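Local structure of citrate synthase (6ABX) at residues A[99-102]-A[103-107]; A[67-70]-A[71-74]; A[254-257]-A[258-262]. The protein probably catalyses the condensation of oxaloacetate, acetyl-CoA and water to citrate and CoA in the tricarboxylic acid cycle. All blocks are in the same frame, centred on the assembly; numbering follows the deposited sequence.

Overall arrangement
Contacts 1 and 2 lie on the same side of the chain's centre, their centres 15 Å apart, while contact 3 sits on the opposite side, with its centre about 36 and 35 Å from theirs. Contact 1 is a buried end of helix 91-105 at the subunit interface, held mainly by main-chain bonds. Contact 2, partly buried, ends helix 58-69, where an arginine covers an alanine. Both pack on helix 112-134. Contact 3, largely buried, leads into helix 261-270 instead of out of one, and its chemistry is denser: a proline CH over a tyrosine face, and an aspartate held by the guanidinium and backbone N of the arginine that reaches citrate.

Contact 1: A[99-102]-A[103-107]; sequences VSMM and GLEDR
The last turns of helix 91-105, which lies at the dimer interface, are joined here by consecutive i to i+4 backbone bonds. Gly-103 N donates to Val-99 O at 3.1 Å and Leu-104 N to Ser-100 O at 3.0 Å, both N-H...O angles close to 160°. The next bond, Glu-105 N to Met-101 O, is short at 2.9 Å but more bent, at 144°, and the same N-H also makes a weak bond to Met-102 O. Asp-106 N donates to Gly-103 O, an i to i+3 bond. Among the side chains, Met-101 and Glu-105 run alongside each other in the same direction. Glu-105 CG is anti to the carbonyl carbon, which brings the chain past Met-101 O, with CG 3.2 Å away. Farther out, the bend of the thioether at chi3 (68°) leaves Met-101 CE 3.9 Å from Glu-105 OE2, while Glu-105 OE1 is bonded to Ser-75. In the largely helical citrate synthase fold, this helix has different neighbours on different faces: Met-102 packs on Lys-122 and Ile-126 of helix 112-134, and Val-99 on helix 198-209. Ser-100 OG instead bonds to Thr-97 and Arg-96 of the second subunit, and Leu-104 packs on that subunit's Phe-81.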
loop_
_atom_site.group_PDB
_atom_site.type_symbol
_atom_site.label_atom_id
_atom_site.label_comp_id
_atom_site.label_asym_id
_atom_site.label_seq_id
_atom_site.Cartn_x
_atom_site.Cartn_y
_atom_site.Cartn_z
ATOM N N VAL A 99 1.337 10.849 -5.219
ATOM C CA VAL A 99 1.425 10.826 -3.780
ATOM C C VAL A 99 2.737 10.182 -3.331
ATOM O O VAL A 99 3.336 10.626 -2.349
ATOM C CB VAL A 99 0.171 10.186 -3.140
ATOM C CG1 VAL A 99 0.281 10.083 -1.616
ATOM C CG2 VAL A 99 -1.087 10.952 -3.537
ATOM N N SER A 100 3.213 9.170 -4.065
ATOM C CA SER A 100 4.532 8.581 -3.800
ATOM C C SER A 100 5.631 9.639 -3.952
ATOM O O SER A 100 6.519 9.759 -3.105
ATOM C CB SER A 100 4.760 7.374 -4.665
ATOM O OG SER A 100 6.004 6.725 -4.325
ATOM N N MET A 101 5.538 10.441 -5.014
ATOM C CA MET A 101 6.492 11.532 -5.256
ATOM C C MET A 101 6.396 12.599 -4.172
ATOM O O MET A 101 7.409 13.090 -3.703
ATOM C CB MET A 101 6.297 12.181 -6.623
ATOM C CG MET A 101 6.593 11.281 -7.737
ATOM S SD MET A 101 6.024 11.932 -9.362
ATOM C CE MET A 101 7.108 13.339 -9.587
ATOM N N MET A 102 5.187 12.934 -3.745
ATOM C CA MET A 102 4.983 13.889 -2.694
ATOM C C MET A 102 5.731 13.478 -1.415
ATOM O O MET A 102 6.379 14.316 -0.750
ATOM C CB MET A 102 3.468 13.974 -2.429
ATOM C CG MET A 102 2.924 15.294 -2.163
ATOM S SD MET A 102 1.144 14.965 -1.796
ATOM C CE MET A 102 0.447 15.061 -3.435
ATOM N N GLY A 103 5.625 12.192 -1.044
ATOM C CA GLY A 103 6.272 11.598 0.108
ATOM C C GLY A 103 7.806 11.669 -0.027
ATOM O O GLY A 103 8.504 12.003 0.908
ATOM N N LEU A 104 8.318 11.320 -1.211
ATOM C CA LEU A 104 9.724 11.333 -1.521
ATOM C C LEU A 104 10.262 12.750 -1.361
ATOM O O LEU A 104 11.323 12.937 -0.789
ATOM C CB LEU A 104 9.905 10.832 -2.953
ATOM C CG LEU A 104 11.307 10.948 -3.562
ATOM C CD1 LEU A 104 12.343 10.233 -2.759
ATOM C CD2 LEU A 104 11.299 10.380 -4.976
ATOM N N GLU A 105 9.456 13.736 -1.773
ATOM C CA GLU A 105 9.868 15.133 -1.789
ATOM C C GLU A 105 9.777 15.764 -0.385
ATOM O O GLU A 105 10.374 16.811 -0.191
ATOM C CB GLU A 105 9.068 15.917 -2.852
ATOM C CG GLU A 105 9.413 15.550 -4.287
ATOM C CD GLU A 105 8.455 15.938 -5.430
ATOM O OE1 GLU A 105 7.591 16.788 -5.204
ATOM O OE2 GLU A 105 8.574 15.365 -6.580
ATOM N N ASP A 106 9.035 15.182 0.574
ATOM C CA ASP A 106 8.851 15.772 1.865
ATOM C C ASP A 106 9.835 15.161 2.865
ATOM O O ASP A 106 9.578 14.136 3.462
ATOM C CB ASP A 106 7.391 15.674 2.321
ATOM C CG ASP A 106 7.100 16.338 3.649
ATOM O OD1 ASP A 106 8.070 16.850 4.254
ATOM O OD2 ASP A 106 5.903 16.309 4.092
ATOM N N ARG A 107 10.904 15.918 3.130
ATOM C CA ARG A 107 12.018 15.439 3.937
ATOM C C ARG A 107 11.807 15.795 5.415
ATOM O O ARG A 107 12.627 15.392 6.239
ATOM C CB ARG A 107 13.327 15.978 3.349
ATOM C CG ARG A 107 13.574 15.493 1.924
ATOM C CD ARG A 107 15.025 15.489 1.468
ATOM N NE ARG A 107 15.497 16.797 1.007
ATOM C CZ ARG A 107 15.164 17.370 -0.151
ATOM N NH1 ARG A 107 14.185 16.871 -0.888
ATOM N NH2 ARG A 107 15.815 18.439 -0.571
#

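Contact 2: A[67-70]-A[71-74]; sequences RLAE and ERSI
Helix 58-69 gives way to a type I beta turn from Ala-69 to Arg-72, and Glu-71 N closes back on Leu-68 O at 2.9 Å with an N-H...O angle of 158°. The donor stands well above the carbonyl plane of Leu-68, 55° out of it. One side-chain contact across this bend is that of Arg-72 with Ala-69. Arg-72 CG is anti to its carbonyl carbon, and the chain then runs extended to NE, which sets one guanidinium face over Ala-69 CA, 3.5 Å from the plane; Ala-69 CB approaches Arg-72 NH2 to 3.7 Å. The aliphatic part of the same chain passes the Ala-69 carbonyl, Arg-72 CD lying 3.5 Å from Ala-69 O. The polar end is held elsewhere, NH1 bonding to Leu-146 O. Glu-71 leaves in a different direction. Its CG sits close to the helix end, 3.0 Å from Arg-67 O, and a bend at chi2 (-91°) carries the carboxylate toward Arg-67, where a single water joins Glu-71 OE1 to Arg-67 NH2 through two weak bonds. The charged groups themselves do not touch, Arg-67 NE lying 4.8 Å from Glu-71 OE1. The whole is a C-terminal helix end running into a tight turn, the connection between helices 58-69 and 76-85.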
loop_
_atom_site.group_PDB
_atom_site.type_symbol
_atom_site.label_atom_id
_atom_site.label_comp_id
_atom_site.label_asym_id
_atom_site.label_seq_id
_atom_site.Cartn_x
_atom_site.Cartn_y
_atom_site.Cartn_z
ATOM N N ARG A 67 -4.875 27.171 6.613
ATOM C CA ARG A 67 -3.821 26.256 6.554
ATOM C C ARG A 67 -3.976 25.317 5.371
ATOM O O ARG A 67 -2.996 25.081 4.668
ATOM C CB ARG A 67 -3.713 25.461 7.841
ATOM C CG ARG A 67 -2.506 24.544 7.836
ATOM C CD ARG A 67 -2.328 23.815 9.132
ATOM N NE ARG A 67 -1.098 23.032 9.070
ATOM C CZ ARG A 67 -0.716 22.187 10.009
ATOM N NH1 ARG A 67 -1.485 22.001 11.077
ATOM N NH2 ARG A 67 0.433 21.545 9.859
ATOM N N LEU A 68 -5.173 24.736 5.200
ATOM C CA LEU A 68 -5.415 23.884 4.022
ATOM C C LEU A 68 -5.212 24.673 2.718
ATOM O O LEU A 68 -4.476 24.195 1.796
ATOM C CB LEU A 68 -6.835 23.297 4.070
ATOM C CG LEU A 68 -7.035 22.007 4.856
ATOM C CD1 LEU A 68 -8.520 21.778 5.124
ATOM C CD2 LEU A 68 -6.442 20.841 4.106
ATOM N N ALA A 69 -5.824 25.843 2.620
ATOM C CA ALA A 69 -5.869 26.612 1.379
ATOM C C ALA A 69 -4.442 26.957 0.919
ATOM O O ALA A 69 -4.132 26.992 -0.278
ATOM C CB ALA A 69 -6.709 27.841 1.566
ATOM N N GLU A 70 -3.558 27.241 1.896
ATOM C CA GLU A 70 -2.190 27.618 1.602
ATOM C C GLU A 70 -1.258 26.403 1.355
ATOM O O GLU A 70 -0.062 26.619 1.097
ATOM C CB GLU A 70 -1.648 28.494 2.735
ATOM C CG GLU A 70 -2.340 29.816 2.861
ATOM C CD GLU A 70 -2.202 30.813 1.725
ATOM O OE1 GLU A 70 -3.024 31.747 1.678
ATOM O OE2 GLU A 70 -1.232 30.693 0.910
ATOM N N GLU A 71 -1.774 25.153 1.268
ATOM C CA GLU A 71 -0.957 23.976 1.079
ATOM C C GLU A 71 -1.328 23.222 -0.220
ATOM O O GLU A 71 -0.897 22.098 -0.439
ATOM C CB GLU A 71 -1.082 23.042 2.269
ATOM C CG GLU A 71 -0.541 23.689 3.520
ATOM C CD GLU A 71 0.913 23.439 3.815
ATOM O OE1 GLU A 71 1.290 23.834 4.926
ATOM O OE2 GLU A 71 1.648 22.815 2.948
ATOM N N ARG A 72 -2.044 23.905 -1.103
ATOM C CA ARG A 72 -2.655 23.289 -2.318
ATOM C C ARG A 72 -1.724 23.145 -3.531
ATOM O O ARG A 72 -2.110 22.393 -4.462
ATOM C CB ARG A 72 -3.883 24.068 -2.753
ATOM C CG ARG A 72 -5.066 23.934 -1.817
ATOM C CD ARG A 72 -6.151 24.890 -2.254
ATOM N NE ARG A 72 -7.295 24.855 -1.391
ATOM C CZ ARG A 72 -8.160 25.838 -1.228
ATOM N NH1 ARG A 72 -8.126 26.896 -2.040
ATOM N NH2 ARG A 72 -9.092 25.724 -0.293
ATOM N N SER A 73 -0.583 23.853 -3.571
ATOM C CA SER A 73 0.303 23.872 -4.752
ATOM C C SER A 73 1.053 22.560 -4.861
ATOM O O SER A 73 1.422 21.997 -3.813
ATOM C CB SER A 73 1.353 24.983 -4.695
ATOM O OG SER A 73 0.709 26.200 -4.777
ATOM N N ILE A 74 1.306 22.145 -6.098
ATOM C CA ILE A 74 2.101 20.956 -6.338
ATOM C C ILE A 74 3.444 21.340 -6.968
ATOM O O ILE A 74 3.559 22.345 -7.700
ATOM C CB ILE A 74 1.315 19.941 -7.178
ATOM C CG1 ILE A 74 0.826 20.544 -8.496
ATOM C CG2 ILE A 74 0.168 19.359 -6.367
ATOM C CD1 ILE A 74 0.127 19.542 -9.425
HETATM O O HOH W 1 0.713 21.024 6.701
#

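Contact 3: A[254-257]-A[258-262]; sequences RIYK and TMDPR
Tyr-256 and Pro-261 meet at the N-terminus of helix 261-270, within the oxaloacetate site of citrate synthase, where Asp-260 serves as N-cap. The packed part is a CH-pi contact: Pro-261 CD lies 3.6 Å from the Tyr-256 ring centroid and 17° off the ring normal, displaced toward the rim on the CE1 and CZ side. On the CD2 and CE2 side of the ring lies the Asp-260 carboxylate, its plane turned 34° from that of the ring and its OD1 3.6 Å from Tyr-256 CE2. Arg-262 NH1 comes only to the ring edge, at 4.1 Å from the same CE2. Tyr-256 OH also bonds to His-179, and the ring meets His-253 edge-to-face; His-179, His-253 and Arg-262 bind oxaloacetate, and His-253 is also a predicted active-site residue.

The outer side is looser. Lys-257 is exposed and bends at chi2 and chi4, which curls NZ back to Ile-255 O in a weak 3.5 Å bond. Thr-258, partly exposed, touches mainly its neighbour Lys-257, but its backbone N is buried without a partner in the model.

In contrast, Asp-260 is gripped from several sides. Its CG, anti to the backbone N, sets OD1 to accept the capping N-H of Arg-262 from above the carboxylate plane. That arginine, bent at chi3, also meets the carboxylate side-on, with NE to OD1 and NH1 to OD2 forming a salt bridge. OD2 has a further donor in Val-306 N. This grip is consistent with Asp-260 positioning the guanidinium, whose NH2 bonds to the bound citrate. Of the three bonds between Arg-262 and Asp-260, the straightest runs from NE to the syn lone pair of OD1, 3.0 Å long with an N-H...O angle of 174°.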
loop_
_atom_site.group_PDB
_atom_site.type_symbol
_atom_site.label_atom_id
_atom_site.label_comp_id
_atom_site.label_asym_id
_atom_site.label_seq_id
_atom_site.Cartn_x
_atom_site.Cartn_y
_atom_site.Cartn_z
ATOM N N ARG A 254 -22.113 -5.292 1.596
ATOM C CA ARG A 254 -21.697 -6.194 2.595
ATOM C C ARG A 254 -22.173 -5.672 3.965
ATOM O O ARG A 254 -22.224 -6.466 4.877
ATOM C CB ARG A 254 -20.183 -6.398 2.453
ATOM C CG ARG A 254 -19.736 -6.784 1.041
ATOM C CD ARG A 254 -18.358 -7.435 0.942
ATOM N NE ARG A 254 -18.005 -7.741 -0.443
ATOM C CZ ARG A 254 -17.298 -8.799 -0.844
ATOM N NH1 ARG A 254 -16.809 -9.651 0.042
ATOM N NH2 ARG A 254 -17.099 -9.010 -2.134
ATOM N N ILE A 255 -22.624 -4.402 4.096
ATOM C CA ILE A 255 -22.777 -3.776 5.438
ATOM C C ILE A 255 -24.198 -3.242 5.692
ATOM O O ILE A 255 -24.837 -3.611 6.677
ATOM C CB ILE A 255 -21.711 -2.685 5.673
ATOM C CG1 ILE A 255 -20.298 -3.279 5.726
ATOM C CG2 ILE A 255 -22.035 -1.912 6.944
ATOM C CD1 ILE A 255 -19.251 -2.442 5.037
ATOM N N TYR A 256 -24.719 -2.349 4.845
ATOM C CA TYR A 256 -26.038 -1.816 5.110
ATOM C C TYR A 256 -27.102 -2.823 4.693
ATOM O O TYR A 256 -27.008 -3.391 3.618
ATOM C CB TYR A 256 -26.258 -0.461 4.426
ATOM C CG TYR A 256 -25.372 0.616 4.983
ATOM C CD1 TYR A 256 -25.602 1.143 6.236
ATOM C CD2 TYR A 256 -24.354 1.152 4.233
ATOM C CE1 TYR A 256 -24.776 2.114 6.771
ATOM C CE2 TYR A 256 -23.515 2.116 4.749
ATOM C CZ TYR A 256 -23.743 2.617 6.015
ATOM O OH TYR A 256 -22.917 3.562 6.529
ATOM N N LYS A 257 -28.112 -2.987 5.554
ATOM C CA LYS A 257 -29.205 -3.913 5.294
ATOM C C LYS A 257 -30.463 -3.106 4.980
ATOM O O LYS A 257 -31.564 -3.606 5.033
ATOM C CB LYS A 257 -29.289 -4.882 6.483
ATOM C CG LYS A 257 -28.146 -5.901 6.536
ATOM C CD LYS A 257 -27.702 -6.397 5.153
ATOM C CE LYS A 257 -26.522 -7.349 5.122
ATOM N NZ LYS A 257 -25.464 -6.984 6.098
ATOM N N THR A 258 -30.243 -1.845 4.596
ATOM C CA THR A 258 -31.226 -0.936 4.136
ATOM C C THR A 258 -30.500 0.074 3.233
ATOM O O THR A 258 -29.319 -0.108 2.933
ATOM C CB THR A 258 -31.959 -0.305 5.321
ATOM O OG1 THR A 258 -33.125 0.325 4.780
ATOM C CG2 THR A 258 -31.083 0.666 6.079
ATOM N N MET A 259 -31.225 1.085 2.777
ATOM C CA MET A 259 -30.675 2.160 1.912
ATOM C C MET A 259 -29.420 2.681 2.606
ATOM O O MET A 259 -29.457 2.912 3.797
ATOM C CB MET A 259 -31.687 3.307 1.772
ATOM C CG MET A 259 -31.192 4.476 0.914
ATOM S SD MET A 259 -31.769 4.333 -0.782
ATOM C CE MET A 259 -31.273 5.900 -1.496
ATOM N N ASP A 260 -28.295 2.763 1.885
ATOM C CA ASP A 260 -27.093 3.391 2.421
ATOM C C ASP A 260 -27.431 4.837 2.766
ATOM O O ASP A 260 -27.932 5.587 1.950
ATOM C CB ASP A 260 -25.992 3.262 1.380
ATOM C CG ASP A 260 -24.626 3.851 1.671
ATOM O OD1 ASP A 260 -24.497 4.738 2.543
ATOM O OD2 ASP A 260 -23.686 3.356 1.040
ATOM N N PRO A 261 -27.138 5.342 3.981
ATOM C CA PRO A 261 -27.495 6.724 4.304
ATOM C C PRO A 261 -26.817 7.748 3.382
ATOM O O PRO A 261 -27.393 8.812 3.107
ATOM C CB PRO A 261 -26.950 6.920 5.726
ATOM C CG PRO A 261 -25.969 5.784 5.927
ATOM C CD PRO A 261 -26.485 4.633 5.082
ATOM N N ARG A 262 -25.621 7.392 2.892
ATOM C CA ARG A 262 -24.885 8.287 1.991
ATOM C C ARG A 262 -25.633 8.384 0.661
ATOM O O ARG A 262 -25.697 9.462 0.036
ATOM C CB ARG A 262 -23.454 7.793 1.805
ATOM C CG ARG A 262 -22.636 7.690 3.088
ATOM C CD ARG A 262 -21.333 6.954 2.905
ATOM N NE ARG A 262 -21.577 5.549 2.596
ATOM C CZ ARG A 262 -20.625 4.677 2.296
ATOM N NH1 ARG A 262 -20.964 3.470 1.854
ATOM N NH2 ARG A 262 -19.353 5.042 2.338
#